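Local coordinates for proteasome accessory factor B/C (PafBC) (Paenarthrobacter aurescens, PDB 6SJ9), which probably regulates transcription in the bacterial DNA damage response, combining winged helix-turn-helix and WYL domains, at residues A[161-175]-A[206-220]. Sequence-based numbering, arbitrary orientation.
Sequences HPIRFGYQAVSTGRE and VFRLSRMTTAISVLT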
ATOM      1  N   HIS A 161     -28.533  10.366  -8.932  1.00 35.33           N
ATOM      2  CA  HIS A 161     -28.291  11.640  -9.556  1.00 38.22           C
ATOM      3  C   HIS A 161     -27.389  11.451 -10.779  1.00 39.83           C
ATOM      4  O   HIS A 161     -26.330  10.806 -10.674  1.00 36.11           O
ATOM      5  CB  HIS A 161     -27.588  12.583  -8.586  1.00 36.13           C
ATOM      6  CG  HIS A 161     -28.345  12.812  -7.336  1.00 37.76           C
ATOM      7  ND1 HIS A 161     -29.688  13.138  -7.336  1.00 37.01           N
ATOM      8  CD2 HIS A 161     -27.945  12.827  -6.042  1.00 36.73           C
ATOM      9  CE1 HIS A 161     -30.083  13.303  -6.091  1.00 37.86           C
ATOM     10  NE2 HIS A 161     -29.041  13.151  -5.293  1.00 38.63           N
ATOM     11  N   PRO A 162     -27.737  12.084 -11.895  1.00 38.74           N
ATOM     12  CA  PRO A 162     -26.807  12.180 -13.025  1.00 38.39           C
ATOM     13  C   PRO A 162     -25.648  13.111 -12.643  1.00 41.74           C
ATOM     14  O   PRO A 162     -25.711  13.838 -11.633  1.00 40.36           O
ATOM     15  CB  PRO A 162     -27.672  12.737 -14.171  1.00 37.15           C
ATOM     16  CG  PRO A 162     -28.816  13.430 -13.481  1.00 40.12           C
ATOM     17  CD  PRO A 162     -28.975  12.897 -12.052  1.00 36.76           C
ATOM     18  N   ILE A 163     -24.576  13.073 -13.441  1.00 39.32           N
ATOM     19  CA  ILE A 163     -23.373  13.858 -13.179  1.00 39.88           C
ATOM     20  C   ILE A 163     -22.929  14.571 -14.455  1.00 43.32           C
ATOM     21  O   ILE A 163     -23.372  14.267 -15.566  1.00 43.69           O
ATOM     22  CB  ILE A 163     -22.176  13.001 -12.661  1.00 39.17           C
ATOM     23  CG1 ILE A 163     -21.764  11.983 -13.715  1.00 36.67           C
ATOM     24  CG2 ILE A 163     -22.561  12.279 -11.390  1.00 35.95           C
ATOM     25  CD1 ILE A 163     -20.588  11.057 -13.274  1.00 40.09           C
ATOM     26  N   ARG A 164     -22.031  15.535 -14.270  1.00 44.35           N
ATOM     27  CA  ARG A 164     -21.360  16.204 -15.378  1.00 47.12           C
ATOM     28  C   ARG A 164     -19.892  16.421 -15.022  1.00 50.52           C
ATOM     29  O   ARG A 164     -19.529  16.586 -13.851  1.00 54.88           O
ATOM     30  CB  ARG A 164     -22.101  17.503 -15.754  1.00 49.08           C
ATOM     31  CG  ARG A 164     -21.380  18.830 -15.610  1.00 50.79           C
ATOM     32  CD  ARG A 164     -22.397  19.955 -15.399  1.00 50.39           C
ATOM     33  NE  ARG A 164     -23.580  19.705 -16.212  1.00 54.24           N
ATOM     34  CZ  ARG A 164     -24.814  20.156 -15.939  1.00 53.63           C
ATOM     35  NH1 ARG A 164     -25.067  20.899 -14.851  1.00 47.71           N
ATOM     36  NH2 ARG A 164     -25.828  19.820 -16.747  1.00 54.88           N
ATOM     37  N   PHE A 165     -19.038  16.383 -16.039  1.00 53.71           N
ATOM     38  CA  PHE A 165     -17.598  16.532 -15.828  1.00 52.51           C
ATOM     39  C   PHE A 165     -16.920  16.840 -17.150  1.00 53.63           C
ATOM     40  O   PHE A 165     -17.443  16.526 -18.237  1.00 52.66           O
ATOM     41  CB  PHE A 165     -16.907  15.297 -15.234  1.00 51.29           C
ATOM     42  CG  PHE A 165     -17.192  14.041 -15.984  1.00 51.94           C
ATOM     43  CD1 PHE A 165     -16.347  13.621 -17.025  1.00 52.38           C
ATOM     44  CD2 PHE A 165     -18.347  13.304 -15.705  1.00 43.88           C
ATOM     45  CE1 PHE A 165     -16.663  12.454 -17.743  1.00 50.37           C
ATOM     46  CE2 PHE A 165     -18.638  12.145 -16.404  1.00 43.27           C
ATOM     47  CZ  PHE A 165     -17.829  11.729 -17.434  1.00 42.15           C
ATOM     48  N   GLY A 166     -15.769  17.506 -17.036  1.00 54.33           N
ATOM     49  CA  GLY A 166     -14.933  17.731 -18.199  1.00 53.11           C
ATOM     50  C   GLY A 166     -14.216  16.456 -18.611  1.00 53.77           C
ATOM     51  O   GLY A 166     -13.675  15.729 -17.784  1.00 54.64           O
ATOM     52  N   TYR A 167     -14.210  16.184 -19.909  1.00 56.46           N
ATOM     53  CA  TYR A 167     -13.605  14.960 -20.408  1.00 57.10           C
ATOM     54  C   TYR A 167     -12.766  15.248 -21.642  1.00 64.69           C
ATOM     55  O   TYR A 167     -13.270  15.808 -22.619  1.00 67.62           O
ATOM     56  CB  TYR A 167     -14.635  13.891 -20.746  1.00 50.68           C
ATOM     57  CG  TYR A 167     -13.949  12.574 -20.890  1.00 48.24           C
ATOM     58  CD1 TYR A 167     -13.380  11.978 -19.780  1.00 47.18           C
ATOM     59  CD2 TYR A 167     -13.873  11.926 -22.107  1.00 52.83           C
ATOM     60  CE1 TYR A 167     -12.752  10.770 -19.857  1.00 50.05           C
ATOM     61  CE2 TYR A 167     -13.210  10.693 -22.213  1.00 53.03           C
ATOM     62  CZ  TYR A 167     -12.650  10.132 -21.080  1.00 51.00           C
ATOM     63  OH  TYR A 167     -12.000   8.932 -21.121  1.00 49.39           O
ATOM     64  N   GLN A 168     -11.504  14.837 -21.611  1.00 69.40           N
ATOM     65  CA  GLN A 168     -10.655  15.008 -22.787  1.00 79.17           C
ATOM     66  C   GLN A 168     -10.885  13.851 -23.755  1.00 83.32           C
ATOM     67  O   GLN A 168     -10.369  12.738 -23.572  1.00 73.17           O
ATOM     68  CB  GLN A 168      -9.194  15.132 -22.378  1.00 83.71           C
ATOM     69  CG  GLN A 168      -8.379  15.741 -23.498  1.00 93.32           C
ATOM     70  CD  GLN A 168      -7.392  16.759 -22.992  1.00 97.92           C
ATOM     71  OE1 GLN A 168      -7.560  17.960 -23.226  1.00101.39           O
ATOM     72  NE2 GLN A 168      -6.362  16.296 -22.283  1.00 96.79           N
ATOM     73  N   ALA A 169     -11.545  14.189 -24.859  1.00102.07           N
ATOM     74  CA  ALA A 169     -12.128  13.305 -25.857  1.00118.14           C
ATOM     75  C   ALA A 169     -11.232  12.170 -26.331  1.00136.40           C
ATOM     76  O   ALA A 169     -10.005  12.216 -26.188  1.00135.72           O
ATOM     77  CB  ALA A 169     -12.569  14.137 -27.065  1.00114.00           C
ATOM     78  N   VAL A 170     -11.876  11.122 -26.857  1.00152.00           N
ATOM     79  CA  VAL A 170     -11.171   9.902 -27.237  1.00156.23           C
ATOM     80  C   VAL A 170     -10.143  10.225 -28.308  1.00161.53           C
ATOM     81  O   VAL A 170      -9.036   9.671 -28.321  1.00164.46           O
ATOM     82  CB  VAL A 170     -12.187   8.843 -27.713  1.00159.56           C
ATOM     83  CG1 VAL A 170     -11.487   7.564 -28.147  1.00161.38           C
ATOM     84  CG2 VAL A 170     -13.220   8.563 -26.625  1.00158.02           C
ATOM     85  N   SER A 171     -10.480  11.145 -29.208  1.00167.47           N
ATOM     86  CA  SER A 171      -9.581  11.546 -30.274  1.00171.46           C
ATOM     87  C   SER A 171      -8.608  12.621 -29.804  1.00174.10           C
ATOM     88  O   SER A 171      -8.111  13.399 -30.628  1.00176.16           O
ATOM     89  CB  SER A 171     -10.378  12.054 -31.475  1.00169.94           C
ATOM     90  OG  SER A 171      -9.556  12.825 -32.328  1.00172.48           O
ATOM     91  N   THR A 172      -8.376  12.669 -28.482  1.00173.69           N
ATOM     92  CA  THR A 172      -7.500  13.636 -27.803  1.00172.95           C
ATOM     93  C   THR A 172      -7.775  15.049 -28.332  1.00174.95           C
ATOM     94  O   THR A 172      -6.900  15.920 -28.382  1.00178.07           O
ATOM     95  CB  THR A 172      -6.012  13.225 -27.897  1.00176.67           C
ATOM     96  OG1 THR A 172      -5.277  13.813 -26.814  1.00175.93           O
ATOM     97  CG2 THR A 172      -5.349  13.631 -29.230  1.00181.12           C
ATOM     98  N   GLY A 173      -9.046  15.298 -28.646  1.00172.07           N
ATOM     99  CA  GLY A 173      -9.456  16.526 -29.283  1.00169.51           C
ATOM    100  C   GLY A 173      -9.802  17.565 -28.248  1.00164.19           C
ATOM    101  O   GLY A 173      -9.005  17.810 -27.337  1.00164.03           O
ATOM    102  N   ARG A 174     -10.990  18.153 -28.334  1.00158.69           N
ATOM    103  CA  ARG A 174     -11.333  19.210 -27.398  1.00152.39           C
ATOM    104  C   ARG A 174     -11.722  18.669 -26.024  1.00143.20           C
ATOM    105  O   ARG A 174     -12.215  17.546 -25.882  1.00141.91           O
ATOM    106  CB  ARG A 174     -12.488  20.055 -27.954  1.00157.23           C
ATOM    107  CG  ARG A 174     -13.878  19.395 -27.918  1.00160.48           C
ATOM    108  CD  ARG A 174     -14.039  18.168 -28.827  1.00164.76           C
ATOM    109  NE  ARG A 174     -15.440  17.953 -29.200  1.00167.25           N
ATOM    110  CZ  ARG A 174     -15.893  16.898 -29.875  1.00169.15           C
ATOM    111  NH1 ARG A 174     -15.054  15.946 -30.263  1.00170.52           N
ATOM    112  NH2 ARG A 174     -17.188  16.792 -30.158  1.00169.05           N
ATOM    113  N   GLU A 175     -11.472  19.489 -25.004  1.00134.48           N
ATOM    114  CA  GLU A 175     -12.026  19.246 -23.684  1.00114.17           C
ATOM    115  C   GLU A 175     -13.523  19.482 -23.779  1.00103.11           C
ATOM    116  O   GLU A 175     -13.969  20.498 -24.315  1.00102.82           O
ATOM    117  CB  GLU A 175     -11.386  20.143 -22.631  1.00105.84           C
ATOM    118  CG  GLU A 175     -12.137  20.157 -21.308  1.00103.01           C
ATOM    119  CD  GLU A 175     -11.399  20.925 -20.223  1.00105.64           C
ATOM    120  OE1 GLU A 175     -10.271  21.407 -20.491  1.00109.39           O
ATOM    121  OE2 GLU A 175     -11.931  21.023 -19.093  1.00103.32           O
ATOM    122  N   VAL A 206     -17.708   4.658 -21.945  1.00 45.63           N
ATOM    123  CA  VAL A 206     -16.719   4.372 -20.931  1.00 47.49           C
ATOM    124  C   VAL A 206     -15.741   5.534 -20.866  1.00 46.66           C
ATOM    125  O   VAL A 206     -15.274   6.029 -21.901  1.00 47.86           O
ATOM    126  CB  VAL A 206     -16.007   3.042 -21.209  1.00 53.03           C
ATOM    127  CG1 VAL A 206     -15.217   2.657 -19.980  1.00 54.31           C
ATOM    128  CG2 VAL A 206     -17.016   1.976 -21.558  1.00 55.81           C
ATOM    129  N   PHE A 207     -15.496   6.010 -19.663  1.00 46.74           N
ATOM    130  CA  PHE A 207     -14.635   7.145 -19.395  1.00 48.65           C
ATOM    131  C   PHE A 207     -13.474   6.703 -18.510  1.00 47.32           C
ATOM    132  O   PHE A 207     -13.705   6.158 -17.426  1.00 45.63           O
ATOM    133  CB  PHE A 207     -15.457   8.224 -18.680  1.00 44.51           C
ATOM    134  CG  PHE A 207     -16.659   8.677 -19.469  1.00 42.13           C
ATOM    135  CD1 PHE A 207     -16.533   9.619 -20.492  1.00 45.35           C
ATOM    136  CD2 PHE A 207     -17.893   8.110 -19.237  1.00 39.82           C
ATOM    137  CE1 PHE A 207     -17.637  10.033 -21.228  1.00 44.87           C
ATOM    138  CE2 PHE A 207     -19.016   8.537 -19.937  1.00 40.39           C
ATOM    139  CZ  PHE A 207     -18.889   9.487 -20.934  1.00 44.64           C
ATOM    140  N   ARG A 208     -12.240   6.979 -18.927  1.00 47.77           N
ATOM    141  CA  ARG A 208     -11.096   6.774 -18.045  1.00 48.15           C
ATOM    142  C   ARG A 208     -11.008   7.895 -17.015  1.00 42.94           C
ATOM    143  O   ARG A 208     -11.080   9.065 -17.370  1.00 48.95           O
ATOM    144  CB  ARG A 208      -9.786   6.684 -18.817  1.00 58.29           C
ATOM    145  CG  ARG A 208      -9.790   5.851 -20.070  1.00 69.67           C
ATOM    146  CD  ARG A 208      -8.367   5.897 -20.714  1.00 79.27           C
ATOM    147  NE  ARG A 208      -7.371   5.643 -19.668  1.00 84.80           N
ATOM    148  CZ  ARG A 208      -6.821   4.463 -19.393  1.00 88.43           C
ATOM    149  NH1 ARG A 208      -5.931   4.357 -18.402  1.00 86.18           N
ATOM    150  NH2 ARG A 208      -7.194   3.386 -20.079  1.00 91.37           N
ATOM    151  N   LEU A 209     -10.950   7.547 -15.733  1.00 39.80           N
ATOM    152  CA  LEU A 209     -10.919   8.584 -14.696  1.00 45.23           C
ATOM    153  C   LEU A 209      -9.740   9.527 -14.890  1.00 52.61           C
ATOM    154  O   LEU A 209      -9.889  10.755 -14.743  1.00 56.45           O
ATOM    155  CB  LEU A 209     -10.863   7.945 -13.300  1.00 45.28           C
ATOM    156  CG  LEU A 209     -12.136   7.829 -12.472  1.00 48.63           C
ATOM    157  CD1 LEU A 209     -13.154   7.038 -13.223  1.00 46.25           C
ATOM    158  CD2 LEU A 209     -11.884   7.142 -11.118  1.00 50.21           C
ATOM    159  N   SER A 210      -8.595   8.986 -15.340  1.00 52.93           N
ATOM    160  CA  SER A 210      -7.405   9.813 -15.520  1.00 54.27           C
ATOM    161  C   SER A 210      -7.611  10.884 -16.586  1.00 57.50           C
ATOM    162  O   SER A 210      -6.898  11.892 -16.570  1.00 62.50           O
ATOM    163  CB  SER A 210      -6.189   8.945 -15.858  1.00 54.31           C
ATOM    164  OG  SER A 210      -6.282   8.387 -17.167  1.00 57.66           O
ATOM    165  N   ARG A 211      -8.578  10.715 -17.494  1.00 56.59           N
ATOM    166  CA  ARG A 211      -8.813  11.686 -18.566  1.00 56.45           C
ATOM    167  C   ARG A 211      -9.872  12.743 -18.231  1.00 60.79           C
ATOM    168  O   ARG A 211     -10.229  13.543 -19.105  1.00 61.11           O
ATOM    169  CB  ARG A 211      -9.172  10.973 -19.856  1.00 57.37           C
ATOM    170  CG  ARG A 211      -8.089   9.920 -20.299  1.00 65.68           C
ATOM    171  CD  ARG A 211      -7.877  10.010 -21.795  1.00 73.62           C
ATOM    172  NE  ARG A 211      -7.016  11.145 -22.140  1.00 81.48           N
ATOM    173  CZ  ARG A 211      -6.992  11.775 -23.321  1.00 84.43           C
ATOM    174  NH1 ARG A 211      -7.801  11.414 -24.325  1.00 81.86           N
ATOM    175  NH2 ARG A 211      -6.150  12.791 -23.494  1.00 87.17           N
HETATM  176  N   MSE A 212     -10.376  12.762 -17.001  1.00 62.51           N
HETATM  177  CA  MSE A 212     -11.308  13.804 -16.555  1.00 63.27           C
HETATM  178  C   MSE A 212     -10.541  15.071 -16.202  1.00 64.84           C
HETATM  179  O   MSE A 212      -9.604  15.043 -15.405  1.00 61.58           O
HETATM  180  CB  MSE A 212     -12.113  13.332 -15.341  1.00 55.81           C
HETATM  181  CG  MSE A 212     -13.188  12.331 -15.664  1.00 61.41           C
HETATM  182 SE   MSE A 212     -13.993  11.580 -14.054  1.00 70.72          SE
HETATM  183  CE  MSE A 212     -15.304  10.412 -14.942  1.00 70.84           C
ATOM    184  N   THR A 213     -10.952  16.184 -16.777  1.00 67.82           N
ATOM    185  CA  THR A 213     -10.253  17.425 -16.511  1.00 74.37           C
ATOM    186  C   THR A 213     -10.676  18.075 -15.192  1.00 80.66           C
ATOM    187  O   THR A 213      -9.889  18.840 -14.614  1.00 82.23           O
ATOM    188  CB  THR A 213     -10.508  18.371 -17.663  1.00 74.17           C
ATOM    189  OG1 THR A 213     -11.883  18.694 -17.656  1.00 77.66           O
ATOM    190  CG2 THR A 213     -10.261  17.661 -18.949  1.00 74.45           C
ATOM    191  N   THR A 214     -11.874  17.752 -14.679  1.00 78.34           N
ATOM    192  CA  THR A 214     -12.484  18.442 -13.548  1.00 69.65           C
ATOM    193  C   THR A 214     -12.771  17.481 -12.409  1.00 68.83           C
ATOM    194  O   THR A 214     -12.643  16.259 -12.527  1.00 70.66           O
ATOM    195  CB  THR A 214     -13.814  19.076 -13.928  1.00 67.86           C
ATOM    196  OG1 THR A 214     -14.803  18.048 -13.909  1.00 68.20           O
ATOM    197  CG2 THR A 214     -13.761  19.658 -15.316  1.00 67.08           C
ATOM    198  N   ALA A 215     -13.221  18.053 -11.303  1.00 67.70           N
ATOM    199  CA  ALA A 215     -13.971  17.262 -10.358  1.00 63.86           C
ATOM    200  C   ALA A 215     -15.359  16.984 -10.940  1.00 57.04           C
ATOM    201  O   ALA A 215     -15.818  17.617 -11.893  1.00 53.92           O
ATOM    202  CB  ALA A 215     -14.061  17.965  -8.998  1.00 63.77           C
ATOM    203  N   ILE A 216     -15.992  15.969 -10.397  1.00 55.21           N
ATOM    204  CA  ILE A 216     -17.311  15.578 -10.858  1.00 51.78           C
ATOM    205  C   ILE A 216     -18.335  16.442 -10.146  1.00 50.64           C
ATOM    206  O   ILE A 216     -18.349  16.510  -8.919  1.00 50.91           O
ATOM    207  CB  ILE A 216     -17.515  14.086 -10.563  1.00 51.58           C
ATOM    208  CG1 ILE A 216     -16.486  13.301 -11.412  1.00 52.72           C
ATOM    209  CG2 ILE A 216     -18.969  13.676 -10.721  1.00 50.22           C
ATOM    210  CD1 ILE A 216     -16.427  11.889 -11.136  1.00 54.52           C
ATOM    211  N   SER A 217     -19.209  17.088 -10.902  1.00 51.78           N
ATOM    212  CA  SER A 217     -20.353  17.752 -10.286  1.00 51.02           C
ATOM    213  C   SER A 217     -21.578  16.812 -10.296  1.00 48.21           C
ATOM    214  O   SER A 217     -22.047  16.376 -11.370  1.00 45.54           O
ATOM    215  CB  SER A 217     -20.599  19.100 -10.954  1.00 53.16           C
ATOM    216  OG  SER A 217     -21.104  18.977 -12.254  1.00 61.57           O
ATOM    217  N   VAL A 218     -22.033  16.448  -9.094  1.00 42.37           N
ATOM    218  CA  VAL A 218     -23.210  15.618  -8.893  1.00 41.99           C
ATOM    219  C   VAL A 218     -24.465  16.489  -8.990  1.00 44.77           C
ATOM    220  O   VAL A 218     -24.670  17.374  -8.155  1.00 41.63           O
ATOM    221  CB  VAL A 218     -23.134  14.931  -7.537  1.00 36.42           C
ATOM    222  CG1 VAL A 218     -24.307  13.940  -7.360  1.00 38.00           C
ATOM    223  CG2 VAL A 218     -21.827  14.139  -7.417  1.00 39.76           C
ATOM    224  N   LEU A 219     -25.355  16.193  -9.961  1.00 39.41           N
ATOM    225  CA  LEU A 219     -26.567  17.022 -10.151  1.00 46.76           C
ATOM    226  C   LEU A 219     -27.684  16.533  -9.224  1.00 52.81           C
ATOM    227  O   LEU A 219     -28.606  15.788  -9.616  1.00 40.45           O
ATOM    228  CB  LEU A 219     -27.009  16.980 -11.604  1.00 41.77           C
ATOM    229  CG  LEU A 219     -25.840  17.288 -12.549  1.00 46.30           C
ATOM    230  CD1 LEU A 219     -26.379  17.367 -13.986  1.00 43.73           C
ATOM    231  CD2 LEU A 219     -25.162  18.656 -12.119  1.00 42.64           C
ATOM    232  N   THR A 220     -27.620  17.015  -7.981  1.00 39.81           N
ATOM    233  CA  THR A 220     -28.512  16.635  -6.885  1.00 49.61           C
ATOM    234  C   THR A 220     -29.932  17.168  -7.086  1.00 40.72           C
ATOM    235  O   THR A 220     -30.764  16.917  -6.218  1.00 40.70           O
ATOM    236  CB  THR A 220     -27.984  17.110  -5.502  1.00 39.00           C
ATOM    237  OG1 THR A 220     -27.856  18.522  -5.518  1.00 41.02           O
ATOM    238  CG2 THR A 220     -26.621  16.472  -5.145  1.00 45.45           C
TER
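Arg164 and Ser217 form an antiparallel hydrogen-bonded pair that ties strand 163-168 to strand 217-218, while strand 206-208 crosses strand 163-168 nearly perpendicularly, at 84°, in the curled Sm-fold sheet of the WYL domain. Between Arg164 and Tyr167 the register slips by two residues; pairing resumes at the single bridge of Tyr167 with Met212, where Gln168 N bonds Arg211 O almost straight. Ser217 grips Arg164 O twice, with its backbone N and with OG, the latter from above the carbonyl plane. The Arg164 guanidinium lies with one face under Leu219 CD1, and its NH2 reaches on to Glu179 in a salt bridge.

Phe165, Phe207 and Tyr167, all buried, make two T-shaped stacks in a row. Phe165 turns its edge to the face of Phe207, setting CZ 3.9 Å from Phe207 CG; Phe207 in turn points its own edge at the face of Tyr167, with centroids 5.1 Å apart. Selenomethionine Met212 runs extended beyond CG and lays CE over the centre of the Phe165 ring, 3.8 Å from its centroid. Tyr167 CG stands opposite the backbone N (chi1 -165°), which brings the ring round to Arg208, whose N donates to Tyr167 OH at 2.9 Å. Putting an alanine here would probably leave Arg208 N without this acceptor, the edge of Phe207 without its ring face, and a gap beside Arg211 CB.

At Gly166 the 206-220 segment comes so close that a CB would run into Thr213 OG1 and Thr214 CG2. Gly166 O accepts from Thr213 N, and the Thr213 hydroxyl donates to the exposed Glu175, OG1 meeting OE2 at 2.7 Å from above the carboxylate plane.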